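Uncharacterized protein (Chondromyces crocatus, PDB 6I86) is of unknown function but is encoded in the crocagin gene cluster and probably takes part in the biosynthesis of this ribosomally made, modified peptide. Local coordinates at residues S15-F20 with C98-P103; D22-I27 with L90-L95; V64-R69 with R107-V112; S83-I88 with R116-R121. All blocks are in the same frame, centred on the assembly; numbering follows the deposited sequence.

Contact 1 of 4, residues S15-F20 with C98-P103; sequences STWILF and CTTDEP
Ser-15 grips the carboxylate of Asp-101 with two donors. Its backbone N meets Asp-101 OD2 at 2.9 Å, nearly along the C-O axis, while its hydroxyl OG gives a hydrogen to the syn lone pair of Asp-101 OD1. The torsion that sets OG between the backbone N and the carbonyl carbon (chi1 64°) brings the hydroxyl to the carboxylate that the backbone N already binds. An alanine at Ser-15 would probably leave Asp-101 OD1 without its hydroxyl mate and the carboxylate freer to rotate about its bond to CB. Next along, Thr-16 OG1 lies 2.9 Å from Thr-100 OG1, the two side chains crossing at about a right angle. Water 1 accepts from Thr-16 N and donates to Trp-17 O, and it is also bonded to Thr-100 OG1. Trp-17 brings ring atom CE3 to 3.9 Å from Thr-100 CG2, while its NE1 turns elsewhere, to Gln-55. Besides the water, its carbonyl O accepts a weak bond from Thr-100 N. Ile-18 pairs with Thr-99 without hydrogen bonds, and Leu-19 with Cys-98 through two. Of these, Leu-19 N to Cys-98 O measures 2.8 Å at 169°. On the face these two residues share, Leu-19 CD1 touches Cys-98 SG at 3.8 Å. This is antiparallel pairing of the two inner strands of the four-stranded sheet, ended by an ST motif in which Thr-99 OG1 accepts from Glu-102 N.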
loop_
_atom_site.group_PDB
_atom_site.type_symbol
_atom_site.label_atom_id
_atom_site.label_comp_id
_atom_site.label_asym_id
_atom_site.label_seq_id
_atom_site.Cartn_x
_atom_site.Cartn_y
_atom_site.Cartn_z
ATOM N N SER A 15 -10.979 0.084 -7.109
ATOM C CA SER A 15 -12.375 -0.101 -6.746
ATOM C C SER A 15 -12.569 -0.878 -5.452
ATOM O O SER A 15 -13.598 -0.695 -4.794
ATOM C CB SER A 15 -13.133 -0.814 -7.877
ATOM O OG SER A 15 -12.634 -2.124 -8.089
ATOM N N THR A 16 -11.616 -1.729 -5.069
ATOM C CA THR A 16 -11.747 -2.512 -3.845
ATOM C C THR A 16 -10.430 -2.596 -3.081
ATOM O O THR A 16 -10.336 -2.112 -1.949
ATOM C CB THR A 16 -12.257 -3.925 -4.153
ATOM O OG1 THR A 16 -11.478 -4.498 -5.211
ATOM C CG2 THR A 16 -13.721 -3.905 -4.568
ATOM N N TRP A 17 -9.408 -3.204 -3.680
ATOM C CA TRP A 17 -8.169 -3.516 -2.981
ATOM C C TRP A 17 -6.962 -2.911 -3.687
ATOM O O TRP A 17 -6.780 -3.099 -4.894
ATOM C CB TRP A 17 -7.974 -5.028 -2.860
ATOM C CG TRP A 17 -8.931 -5.703 -1.933
ATOM C CD1 TRP A 17 -9.817 -5.108 -1.082
ATOM C CD2 TRP A 17 -9.081 -7.113 -1.746
ATOM N NE1 TRP A 17 -10.515 -6.063 -0.384
ATOM C CE2 TRP A 17 -10.081 -7.303 -0.773
ATOM C CE3 TRP A 17 -8.468 -8.234 -2.312
ATOM C CZ2 TRP A 17 -10.483 -8.570 -0.354
ATOM C CZ3 TRP A 17 -8.867 -9.490 -1.896
ATOM C CH2 TRP A 17 -9.864 -9.648 -0.926
ATOM N N ILE A 18 -6.135 -2.201 -2.922
ATOM C CA ILE A 18 -4.773 -1.863 -3.314
ATOM C C ILE A 18 -3.843 -2.811 -2.574
ATOM O O ILE A 18 -3.992 -3.015 -1.362
ATOM C CB ILE A 18 -4.441 -0.395 -2.994
ATOM C CG1 ILE A 18 -5.407 0.540 -3.721
ATOM C CG2 ILE A 18 -3.008 -0.078 -3.378
ATOM C CD1 ILE A 18 -5.449 1.946 -3.158
ATOM N N LEU A 19 -2.893 -3.406 -3.293
ATOM C CA LEU A 19 -2.056 -4.470 -2.753
ATOM C C LEU A 19 -0.591 -4.063 -2.803
ATOM O O LEU A 19 -0.102 -3.618 -3.845
ATOM C CB LEU A 19 -2.271 -5.775 -3.526
ATOM C CG LEU A 19 -3.718 -6.261 -3.620
ATOM C CD1 LEU A 19 -3.840 -7.375 -4.649
ATOM C CD2 LEU A 19 -4.233 -6.722 -2.262
ATOM N N PHE A 20 0.103 -4.225 -1.679
ATOM C CA PHE A 20 1.522 -3.924 -1.555
ATOM C C PHE A 20 2.283 -5.218 -1.315
ATOM O O PHE A 20 1.868 -6.038 -0.497
ATOM C CB PHE A 20 1.797 -2.962 -0.396
ATOM C CG PHE A 20 1.530 -1.523 -0.715
ATOM C CD1 PHE A 20 0.554 -1.162 -1.624
ATOM C CD2 PHE A 20 2.266 -0.527 -0.103
ATOM C CE1 PHE A 20 0.315 0.165 -1.913
ATOM C CE2 PHE A 20 2.031 0.795 -0.389
ATOM C CZ PHE A 20 1.054 1.145 -1.295
ATOM N N CYS A 98 -0.079 -3.116 -6.743
ATOM C CA CYS A 98 -1.045 -3.381 -7.798
ATOM C C CYS A 98 -2.443 -3.225 -7.209
ATOM O O CYS A 98 -2.608 -2.872 -6.039
ATOM C CB CYS A 98 -0.827 -4.769 -8.409
ATOM S SG CYS A 98 -1.663 -6.120 -7.561
ATOM N N THR A 99 -3.454 -3.466 -8.039
ATOM C CA THR A 99 -4.841 -3.518 -7.600
ATOM C C THR A 99 -5.481 -4.771 -8.177
ATOM O O THR A 99 -4.939 -5.409 -9.082
ATOM C CB THR A 99 -5.638 -2.273 -8.031
ATOM O OG1 THR A 99 -5.972 -2.376 -9.420
ATOM C CG2 THR A 99 -4.841 -0.992 -7.793
ATOM N N THR A 100 -6.647 -5.133 -7.640
ATOM C CA THR A 100 -7.410 -6.211 -8.254
ATOM C C THR A 100 -8.008 -5.796 -9.591
ATOM O O THR A 100 -8.467 -6.664 -10.342
ATOM C CB THR A 100 -8.516 -6.695 -7.311
ATOM O OG1 THR A 100 -9.278 -5.576 -6.844
ATOM C CG2 THR A 100 -7.915 -7.434 -6.122
ATOM N N ASP A 101 -8.006 -4.499 -9.905
ATOM C CA ASP A 101 -8.421 -4.039 -11.226
ATOM C C ASP A 101 -7.287 -4.161 -12.240
ATOM O O ASP A 101 -7.526 -4.502 -13.404
ATOM C CB ASP A 101 -8.914 -2.591 -11.153
ATOM C CG ASP A 101 -10.055 -2.408 -10.170
ATOM O OD1 ASP A 101 -10.984 -3.241 -10.177
ATOM O OD2 ASP A 101 -10.035 -1.422 -9.401
ATOM N N GLU A 102 -6.050 -3.886 -11.816
ATOM C CA GLU A 102 -4.874 -3.922 -12.686
ATOM C C GLU A 102 -3.800 -4.779 -12.029
ATOM O O GLU A 102 -2.865 -4.257 -11.407
ATOM C CB GLU A 102 -4.350 -2.513 -12.971
ATOM C CG GLU A 102 -5.411 -1.544 -13.457
ATOM C CD GLU A 102 -4.837 -0.196 -13.841
ATOM O OE1 GLU A 102 -4.050 -0.142 -14.809
ATOM O OE2 GLU A 102 -5.171 0.806 -13.176
ATOM N N PRO A 103 -3.904 -6.106 -12.145
ATOM C CA PRO A 103 -2.895 -6.982 -11.522
ATOM C C PRO A 103 -1.490 -6.811 -12.081
ATOM O O PRO A 103 -0.522 -7.145 -11.385
ATOM C CB PRO A 103 -3.434 -8.394 -11.796
ATOM C CG PRO A 103 -4.470 -8.235 -12.866
ATOM C CD PRO A 103 -5.038 -6.866 -12.696
HETATM O O HOH W 1 -9.385 -2.794 -6.607
#

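Contact 2 of 4, residues D22-I27 with L90-L95; sequences DASCSI and LPSGRL
The carboxylate of Asp-22 sits against the loop from Leu-90 to Gly-93 and gathers most of the hydrogen bonds. Ser-92 OG donates to Asp-22 OD1 at 2.7 Å, on the syn side and 21° out of the carboxylate plane. Ser-92 N reaches Asp-22 OD2 at 2.9 Å, also syn but further from the plane, and Gly-93 N adds a weak bond to OD2. Ser-92 OG, a donor here, also accepts from Arg-94 N in an ST turn. From its own segment Asp-22 OD1 takes two more donors: Ser-24 N on the anti side, forming an Asx turn, and Ser-24 OG from above the plane. With three donors on OD1 the carboxylate has little freedom to rotate. CG stands anti to the backbone N (chi1 -169°), which carries the carboxylate carbon to the side of Ser-92. A leucine in place of Asp-22 would probably leave Ser-92 N, Ser-24 N and both serine hydroxyls without this acceptor, the two loops then held mainly by the backbone bond of Ala-23.

Backbone bonding is brief: Ala-23 N to Arg-94 O, 2.8 Å, beside the non-hydrogen-bonded antiparallel pair of Asp-22 and Leu-95.

Carbon atoms pack at the flanks. Leu-90 CD2 rests 3.7 Å from Asp-22 CB, and Pro-91 CD lies against the carboxylate, 3.5 Å from Asp-22 CG. Ala-23 CB lies 3.7 Å from Arg-94 CD, alongside the extended arginine chain.

The contact joins the end of strand 17-22 to the start of strand 94-99; beyond it Ile-27 packs on helices 30-34 and 38-47, while Arg-94 touches His-108 and Thr-111 of strand 107-111.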
loop_
_atom_site.group_PDB
_atom_site.type_symbol
_atom_site.label_atom_id
_atom_site.label_comp_id
_atom_site.label_asym_id
_atom_site.label_seq_id
_atom_site.Cartn_x
_atom_site.Cartn_y
_atom_site.Cartn_z
ATOM N N ASP A 22 6.403 -7.431 -2.151
ATOM C CA ASP A 22 7.732 -7.476 -2.742
ATOM C C ASP A 22 7.625 -7.811 -4.222
ATOM O O ASP A 22 6.746 -8.569 -4.641
ATOM C CB ASP A 22 8.597 -8.508 -2.022
ATOM C CG ASP A 22 10.061 -8.415 -2.405
ATOM O OD1 ASP A 22 10.429 -8.930 -3.480
ATOM O OD2 ASP A 22 10.845 -7.825 -1.632
ATOM N N ALA A 23 8.531 -7.238 -5.018
ATOM C CA ALA A 23 8.477 -7.437 -6.462
ATOM C C ALA A 23 8.639 -8.903 -6.839
ATOM O O ALA A 23 8.163 -9.326 -7.898
ATOM C CB ALA A 23 9.551 -6.592 -7.144
ATOM N N SER A 24 9.303 -9.688 -5.995
ATOM C CA SER A 24 9.515 -11.108 -6.242
ATOM C C SER A 24 8.339 -11.971 -5.805
ATOM O O SER A 24 8.366 -13.186 -6.030
ATOM C CB SER A 24 10.789 -11.578 -5.532
ATOM O OG SER A 24 10.635 -11.530 -4.124
ATOM N N CYS A 25 7.314 -11.380 -5.190
ATOM C CA CYS A 25 6.168 -12.155 -4.734
ATOM C C CYS A 25 5.441 -12.779 -5.921
ATOM O O CYS A 25 5.404 -12.212 -7.017
ATOM C CB CYS A 25 5.211 -11.270 -3.933
ATOM S SG CYS A 25 3.815 -12.150 -3.188
ATOM N N SER A 26 4.864 -13.964 -5.691
ATOM C CA SER A 26 4.191 -14.695 -6.760
ATOM C C SER A 26 3.067 -13.882 -7.387
ATOM O O SER A 26 2.767 -14.051 -8.574
ATOM C CB SER A 26 3.643 -16.019 -6.222
ATOM O OG SER A 26 2.678 -15.796 -5.208
ATOM N N ILE A 27 2.443 -12.990 -6.613
ATOM C CA ILE A 27 1.346 -12.178 -7.125
ATOM C C ILE A 27 1.797 -11.246 -8.244
ATOM O O ILE A 27 0.964 -10.761 -9.017
ATOM C CB ILE A 27 0.702 -11.386 -5.965
ATOM C CG1 ILE A 27 -0.660 -10.824 -6.381
ATOM C CG2 ILE A 27 1.630 -10.282 -5.488
ATOM C CD1 ILE A 27 -1.483 -10.287 -5.228
ATOM N N LEU A 90 9.912 -8.617 2.825
ATOM C CA LEU A 90 10.386 -8.126 1.532
ATOM C C LEU A 90 11.708 -8.807 1.210
ATOM O O LEU A 90 12.785 -8.285 1.543
ATOM C CB LEU A 90 10.531 -6.607 1.546
ATOM C CG LEU A 90 9.242 -5.822 1.802
ATOM C CD1 LEU A 90 9.543 -4.350 2.037
ATOM C CD2 LEU A 90 8.260 -5.993 0.651
ATOM N N PRO A 91 11.677 -9.973 0.561
ATOM C CA PRO A 91 12.929 -10.708 0.309
ATOM C C PRO A 91 13.914 -9.967 -0.580
ATOM O O PRO A 91 15.127 -10.170 -0.440
ATOM C CB PRO A 91 12.441 -12.008 -0.349
ATOM C CG PRO A 91 11.009 -12.137 0.075
ATOM C CD PRO A 91 10.486 -10.742 0.165
ATOM N N SER A 92 13.439 -9.116 -1.490
ATOM C CA SER A 92 14.318 -8.322 -2.338
ATOM C C SER A 92 14.383 -6.858 -1.932
ATOM O O SER A 92 15.261 -6.136 -2.420
ATOM C CB SER A 92 13.874 -8.415 -3.808
ATOM O OG SER A 92 12.700 -7.656 -4.036
ATOM N N GLY A 93 13.490 -6.402 -1.058
ATOM C CA GLY A 93 13.433 -5.007 -0.685
ATOM C C GLY A 93 12.710 -4.112 -1.663
ATOM O O GLY A 93 12.532 -2.922 -1.371
ATOM N N ARG A 94 12.284 -4.637 -2.811
ATOM C CA ARG A 94 11.589 -3.846 -3.823
ATOM C C ARG A 94 10.094 -3.902 -3.533
ATOM O O ARG A 94 9.425 -4.896 -3.830
ATOM C CB ARG A 94 11.909 -4.361 -5.220
ATOM C CG ARG A 94 11.735 -3.317 -6.300
ATOM C CD ARG A 94 12.028 -3.883 -7.672
ATOM N NE ARG A 94 11.257 -3.194 -8.698
ATOM C CZ ARG A 94 11.596 -2.017 -9.212
ATOM N NH1 ARG A 94 12.699 -1.407 -8.796
ATOM N NH2 ARG A 94 10.842 -1.451 -10.145
ATOM N N LEU A 95 9.569 -2.828 -2.949
ATOM C CA LEU A 95 8.153 -2.727 -2.619
ATOM C C LEU A 95 7.397 -2.186 -3.826
ATOM O O LEU A 95 7.711 -1.101 -4.325
ATOM C CB LEU A 95 7.955 -1.821 -1.407
ATOM C CG LEU A 95 6.522 -1.605 -0.934
ATOM C CD1 LEU A 95 5.945 -2.898 -0.379
ATOM C CD2 LEU A 95 6.484 -0.499 0.102
#

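Contact 3 of 4, residues V64-R69 with R107-V112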
loop_
_atom_site.group_PDB
_atom_site.type_symbol
_atom_site.label_atom_id
_atom_site.label_comp_id
_atom_site.label_asym_id
_atom_site.label_seq_id
_atom_site.Cartn_x
_atom_site.Cartn_y
_atom_site.Cartn_z
ATOM N N VAL A 64 -1.402 7.525 -1.971
ATOM C CA VAL A 64 -0.872 6.748 -0.858
ATOM C C VAL A 64 0.588 7.128 -0.672
ATOM O O VAL A 64 1.402 6.960 -1.587
ATOM C CB VAL A 64 -1.017 5.236 -1.091
ATOM C CG1 VAL A 64 -0.531 4.460 0.129
ATOM C CG2 VAL A 64 -2.460 4.884 -1.414
ATOM N N ARG A 65 0.915 7.646 0.508
ATOM C CA ARG A 65 2.293 7.939 0.869
ATOM C C ARG A 65 2.876 6.749 1.616
ATOM O O ARG A 65 2.252 6.225 2.543
ATOM C CB ARG A 65 2.373 9.197 1.734
ATOM C CG ARG A 65 3.777 9.526 2.212
ATOM C CD ARG A 65 3.795 10.818 3.014
ATOM N NE ARG A 65 3.266 11.944 2.248
ATOM C CZ ARG A 65 2.706 13.018 2.794
ATOM N NH1 ARG A 65 2.605 13.114 4.112
ATOM N NH2 ARG A 65 2.249 13.995 2.025
ATOM N N CYS A 66 4.050 6.296 1.184
ATOM C CA CYS A 66 4.753 5.196 1.830
ATOM C C CYS A 66 6.056 5.716 2.415
ATOM O O CYS A 66 6.805 6.430 1.740
ATOM C CB CYS A 66 5.031 4.060 0.848
ATOM S SG CYS A 66 5.683 2.564 1.626
ATOM N N ILE A 67 6.323 5.359 3.668
ATOM C CA ILE A 67 7.479 5.855 4.401
ATOM C C ILE A 67 8.224 4.678 5.009
ATOM O O ILE A 67 7.621 3.837 5.686
ATOM C CB ILE A 67 7.063 6.846 5.506
ATOM C CG1 ILE A 67 6.299 8.031 4.912
ATOM C CG2 ILE A 67 8.278 7.314 6.297
ATOM C CD1 ILE A 67 5.549 8.838 5.942
ATOM N N LEU A 68 9.528 4.616 4.761
ATOM C CA LEU A 68 10.423 3.808 5.575
ATOM C C LEU A 68 10.915 4.691 6.713
ATOM O O LEU A 68 11.497 5.756 6.471
ATOM C CB LEU A 68 11.595 3.270 4.758
ATOM C CG LEU A 68 12.676 2.564 5.581
ATOM C CD1 LEU A 68 12.169 1.234 6.123
ATOM C CD2 LEU A 68 13.944 2.366 4.766
ATOM N N ARG A 69 10.651 4.270 7.946
ATOM C CA ARG A 69 10.967 5.060 9.124
ATOM C C ARG A 69 11.824 4.220 10.061
ATOM O O ARG A 69 11.783 2.986 10.033
ATOM C CB ARG A 69 9.684 5.538 9.826
ATOM C CG ARG A 69 9.847 6.820 10.639
ATOM C CD ARG A 69 8.541 7.224 11.320
ATOM N NE ARG A 69 7.597 7.896 10.425
ATOM C CZ ARG A 69 7.748 9.130 9.948
ATOM N NH1 ARG A 69 8.807 9.856 10.283
ATOM N NH2 ARG A 69 6.828 9.645 9.143
ATOM N N ARG A 107 3.641 -1.231 -9.870
ATOM C CA ARG A 107 4.005 0.152 -9.593
ATOM C C ARG A 107 5.069 0.192 -8.504
ATOM O O ARG A 107 4.806 -0.190 -7.359
ATOM C CB ARG A 107 2.772 0.946 -9.173
ATOM C CG ARG A 107 3.063 2.392 -8.822
ATOM C CD ARG A 107 3.224 3.242 -10.074
ATOM N NE ARG A 107 2.108 3.080 -11.002
ATOM C CZ ARG A 107 0.979 3.781 -10.942
ATOM N NH1 ARG A 107 0.812 4.695 -9.997
ATOM N NH2 ARG A 107 0.016 3.567 -11.828
ATOM N N HIS A 108 6.265 0.654 -8.856
ATOM C CA HIS A 108 7.339 0.744 -7.877
ATOM C C HIS A 108 7.001 1.789 -6.823
ATOM O O HIS A 108 6.651 2.928 -7.149
ATOM C CB HIS A 108 8.663 1.089 -8.551
ATOM C CG HIS A 108 9.815 1.158 -7.598
ATOM N ND1 HIS A 108 10.714 2.203 -7.585
ATOM C CD2 HIS A 108 10.209 0.313 -6.616
ATOM C CE1 HIS A 108 11.613 1.996 -6.641
ATOM N NE2 HIS A 108 11.330 0.854 -6.038
ATOM N N VAL A 109 7.108 1.400 -5.558
ATOM C CA VAL A 109 6.833 2.282 -4.429
ATOM C C VAL A 109 8.128 2.755 -3.780
ATOM O O VAL A 109 8.446 3.947 -3.794
ATOM C CB VAL A 109 5.917 1.587 -3.399
ATOM C CG1 VAL A 109 5.662 2.511 -2.241
ATOM C CG2 VAL A 109 4.613 1.140 -4.046
ATOM N N LEU A 110 8.888 1.828 -3.203
ATOM C CA LEU A 110 10.163 2.121 -2.575
ATOM C C LEU A 110 11.048 0.890 -2.691
ATOM O O LEU A 110 10.558 -0.238 -2.770
ATOM C CB LEU A 110 9.993 2.508 -1.096
ATOM C CG LEU A 110 9.486 3.901 -0.716
ATOM C CD1 LEU A 110 9.312 4.016 0.794
ATOM C CD2 LEU A 110 10.436 4.973 -1.226
ATOM N N THR A 111 12.356 1.116 -2.711
ATOM C CA THR A 111 13.332 0.046 -2.548
ATOM C C THR A 111 13.999 0.227 -1.193
ATOM O O THR A 111 14.676 1.233 -0.958
ATOM C CB THR A 111 14.372 0.044 -3.669
ATOM O OG1 THR A 111 13.733 -0.299 -4.907
ATOM C CG2 THR A 111 15.464 -0.975 -3.371
ATOM N N VAL A 112 13.795 -0.739 -0.306
ATOM C CA VAL A 112 14.295 -0.670 1.064
ATOM C C VAL A 112 15.251 -1.841 1.260
ATOM O O VAL A 112 15.328 -2.714 0.382
ATOM C CB VAL A 112 13.134 -0.700 2.071
ATOM C CG1 VAL A 112 12.239 0.518 1.882
ATOM C CG2 VAL A 112 12.342 -1.990 1.921
#
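Cys-66 and Leu-68 of the five-stranded mixed sheet meet Val-109, Leu-110 and Val-112 across a buried interface between two sheets; strand 107-111 is an outermost strand of the four-stranded antiparallel one. The strand axes come within 7.8 Å and their directions differ by 25°. No hydrogen bond passes between the segments, and the nearest CA atoms, those of Cys-66 and Val-109, are 7.2 Å apart, so the strands meet through side chains. Cys-66 CB lies 3.5 Å from Val-109 CG1, the methyl placed anti to its own backbone N (chi1 179°). In one of two conformers Cys-66 SG is 4.0 Å from Leu-110 CD1, a contact the second conformer makes doubtful.

A classic beta bulge explains why two successive residues take part. Val-109 and Leu-110 both stand opposite Leu-95 of strand 94-99, and Val-109 has a psi of -65°, far from an extended strand. Both residues consequently direct CB toward strand 60-69 instead of alternating. Leu-110 reaches over the backbone with one methyl: its CD1 is 3.6 Å from Cys-66 O and 4.0 Å from Leu-68 N. One residue past the strand, Val-112 takes up the contact with CG1, which touches Leu-68 CD2 at 3.8 Å, the side chains crossing obliquely; Val-112 CG1 also meets Leu-68 CB. Tyr-117 of strand 115-123 packs on both Leu-68 and Val-112, and Leu-95 packs on both Cys-66 and Val-109.

Contact 4 of 4, residues S83-I88 with R116-R121; sequences SELVSI and RYRVLR
Arg-121 and Glu-84 form a hydrogen-bonded antiparallel pair whose side chains also meet, and the arginine can be followed outward from its CB. CB lies 3.8 Å from Glu-84 CG. CG stands anti to the backbone N (chi1 170°), and CD then comes within 3.2 Å of Glu-84 OE2. A bend at chi3 (87°) turns NE to the same oxygen, making a salt bridge; its modelled length of 2.4 Å between Arg-121 NE and Glu-84 OE2 is doubtfully short. CZ follows at 3.2 Å from Glu-84 OE2, which sits at the guanidinium edge, with the carboxylate plane turned 72° from the guanidinium. At the tip NH2 bonds a glycerol, probably from the crystallisation liquor.

Farther along the strands, Val-86 with Val-119 and Ile-88 with Tyr-117 carry on the hydrogen-bonded register. On the face shared with Glu-84, Val-119 CG2 packs on Ile-88 CG2 at 3.6 Å and Val-119 CB on Val-86 CG2 at 3.8 Å. Leu-85 and Leu-120 meet on the other face, their side chains crossing at about a right angle. Water 2 links Ser-87 OG and Arg-116 NH2.

Strand 82-90, outermost in its sheet, is thus fixed to strand 115-123 by backbone bonds, while one face changes from apolar at Ile-88 to charged at Glu-84, where the carboxylate would partly offset the arginine's charge.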
loop_
_atom_site.group_PDB
_atom_site.type_symbol
_atom_site.label_atom_id
_atom_site.label_comp_id
_atom_site.label_asym_id
_atom_site.label_seq_id
_atom_site.Cartn_x
_atom_site.Cartn_y
_atom_site.Cartn_z
ATOM N N SER A 83 -6.360 2.820 11.962
ATOM C CA SER A 83 -4.933 2.552 12.084
ATOM C C SER A 83 -4.772 1.086 12.445
ATOM O O SER A 83 -5.347 0.629 13.437
ATOM C CB SER A 83 -4.298 3.453 13.150
ATOM O OG SER A 83 -2.963 3.072 13.428
ATOM N N GLU A 84 -4.011 0.345 11.644
ATOM C CA GLU A 84 -3.797 -1.065 11.938
ATOM C C GLU A 84 -2.324 -1.403 11.788
ATOM O O GLU A 84 -1.676 -0.995 10.820
ATOM C CB GLU A 84 -4.666 -1.972 11.049
ATOM C CG GLU A 84 -4.199 -2.179 9.625
ATOM C CD GLU A 84 -5.088 -3.158 8.890
ATOM O OE1 GLU A 84 -5.428 -4.203 9.486
ATOM O OE2 GLU A 84 -5.447 -2.887 7.728
ATOM N N LEU A 85 -1.803 -2.128 12.770
ATOM C CA LEU A 85 -0.413 -2.555 12.781
ATOM C C LEU A 85 -0.328 -3.955 12.190
ATOM O O LEU A 85 -0.880 -4.907 12.753
ATOM C CB LEU A 85 0.138 -2.534 14.207
ATOM C CG LEU A 85 1.654 -2.496 14.416
ATOM C CD1 LEU A 85 2.255 -1.269 13.756
ATOM C CD2 LEU A 85 1.994 -2.527 15.903
ATOM N N VAL A 86 0.344 -4.080 11.048
ATOM C CA VAL A 86 0.591 -5.386 10.448
ATOM C C VAL A 86 2.082 -5.518 10.176
ATOM O O VAL A 86 2.902 -4.872 10.837
ATOM C CB VAL A 86 -0.231 -5.586 9.161
ATOM C CG1 VAL A 86 -1.709 -5.725 9.494
ATOM C CG2 VAL A 86 -0.003 -4.432 8.194
ATOM N N SER A 87 2.442 -6.351 9.208
ATOM C CA SER A 87 3.844 -6.576 8.890
ATOM C C SER A 87 3.949 -7.018 7.439
ATOM O O SER A 87 2.957 -7.384 6.805
ATOM C CB SER A 87 4.470 -7.614 9.827
ATOM O OG SER A 87 3.803 -8.859 9.723
ATOM N N ILE A 88 5.171 -6.977 6.918
ATOM C CA ILE A 88 5.434 -7.426 5.556
ATOM C C ILE A 88 6.860 -7.952 5.486
ATOM O O ILE A 88 7.771 -7.420 6.129
ATOM C CB ILE A 88 5.189 -6.301 4.525
ATOM C CG1 ILE A 88 5.036 -6.898 3.125
ATOM C CG2 ILE A 88 6.315 -5.269 4.544
ATOM C CD1 ILE A 88 4.633 -5.893 2.077
ATOM N N ARG A 116 12.288 -8.053 7.057
ATOM C CA ARG A 116 10.948 -8.088 7.620
ATOM C C ARG A 116 10.659 -6.775 8.334
ATOM O O ARG A 116 11.501 -6.267 9.083
ATOM C CB ARG A 116 10.815 -9.268 8.585
ATOM C CG ARG A 116 9.509 -9.325 9.334
ATOM C CD ARG A 116 9.378 -10.620 10.122
ATOM N NE ARG A 116 9.840 -11.782 9.367
ATOM C CZ ARG A 116 9.054 -12.788 8.996
ATOM N NH1 ARG A 116 9.553 -13.808 8.310
ATOM N NH2 ARG A 116 7.766 -12.775 9.308
ATOM N N TYR A 117 9.470 -6.228 8.101
ATOM C CA TYR A 117 9.129 -4.897 8.575
ATOM C C TYR A 117 7.788 -4.915 9.286
ATOM O O TYR A 117 6.847 -5.574 8.833
ATOM C CB TYR A 117 9.055 -3.894 7.418
ATOM C CG TYR A 117 10.391 -3.594 6.799
ATOM C CD1 TYR A 117 11.183 -2.566 7.285
ATOM C CD2 TYR A 117 10.867 -4.346 5.737
ATOM C CE1 TYR A 117 12.415 -2.292 6.724
ATOM C CE2 TYR A 117 12.096 -4.080 5.168
ATOM C CZ TYR A 117 12.867 -3.052 5.665
ATOM O OH TYR A 117 14.093 -2.784 5.101
ATOM N N ARG A 118 7.706 -4.190 10.396
ATOM C CA ARG A 118 6.408 -3.808 10.921
ATOM C C ARG A 118 5.802 -2.744 10.013
ATOM O O ARG A 118 6.507 -1.909 9.441
ATOM C CB ARG A 118 6.527 -3.297 12.357
ATOM C CG ARG A 118 5.600 -4.019 13.321
ATOM C CD ARG A 118 5.888 -3.690 14.779
ATOM N NE ARG A 118 7.096 -4.340 15.282
ATOM C CZ ARG A 118 7.157 -5.615 15.652
ATOM N NH1 ARG A 118 8.293 -6.126 16.108
ATOM N NH2 ARG A 118 6.083 -6.388 15.549
ATOM N N VAL A 119 4.485 -2.801 9.849
ATOM C CA VAL A 119 3.786 -1.950 8.896
ATOM C C VAL A 119 2.604 -1.312 9.602
ATOM O O VAL A 119 1.770 -2.015 10.184
ATOM C CB VAL A 119 3.312 -2.733 7.660
ATOM C CG1 VAL A 119 2.452 -1.842 6.767
ATOM C CG2 VAL A 119 4.500 -3.267 6.890
ATOM N N LEU A 120 2.529 0.012 9.550
ATOM C CA LEU A 120 1.372 0.743 10.039
ATOM C C LEU A 120 0.569 1.225 8.841
ATOM O O LEU A 120 1.075 1.994 8.017
ATOM C CB LEU A 120 1.789 1.922 10.918
ATOM C CG LEU A 120 0.627 2.697 11.539
ATOM C CD1 LEU A 120 -0.081 1.826 12.570
ATOM C CD2 LEU A 120 1.125 3.988 12.178
ATOM N N ARG A 121 -0.673 0.764 8.740
ATOM C CA ARG A 121 -1.617 1.281 7.761
ATOM C C ARG A 121 -2.484 2.332 8.434
ATOM O O ARG A 121 -3.281 2.008 9.319
ATOM C CB ARG A 121 -2.497 0.176 7.181
ATOM C CG ARG A 121 -3.650 0.728 6.346
ATOM C CD ARG A 121 -4.601 -0.361 5.886
ATOM N NE ARG A 121 -5.642 -0.659 6.863
ATOM C CZ ARG A 121 -6.859 -0.125 6.824
ATOM N NH1 ARG A 121 -7.174 0.734 5.862
ATOM N NH2 ARG A 121 -7.761 -0.447 7.741
HETATM O O HOH W 2 5.840 -10.588 10.550
#

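In the fold
Contacts 1 and 2 share strand 94-99, contact 1 on strand 17-22 and contact 2 at its end and in the loop after it; their centres lie about 16 Å apart. Contact 4 lies wholly in the five-stranded sheet, and contact 3 joins the two sheets. Bonds from Gly-93 and Leu-95 to strand 107-111 and its end tie contact 2 to contact 3, which touches contact 4 through Tyr-117, their centres about 13 Å apart. Along the chain, 22-27 and 90-95 fall between 15-20 and 98-103, whereas contacts 3 and 4 alternate with the others. Each sheet is thus built from parts far apart in sequence, and contact 3 closes the two on each other.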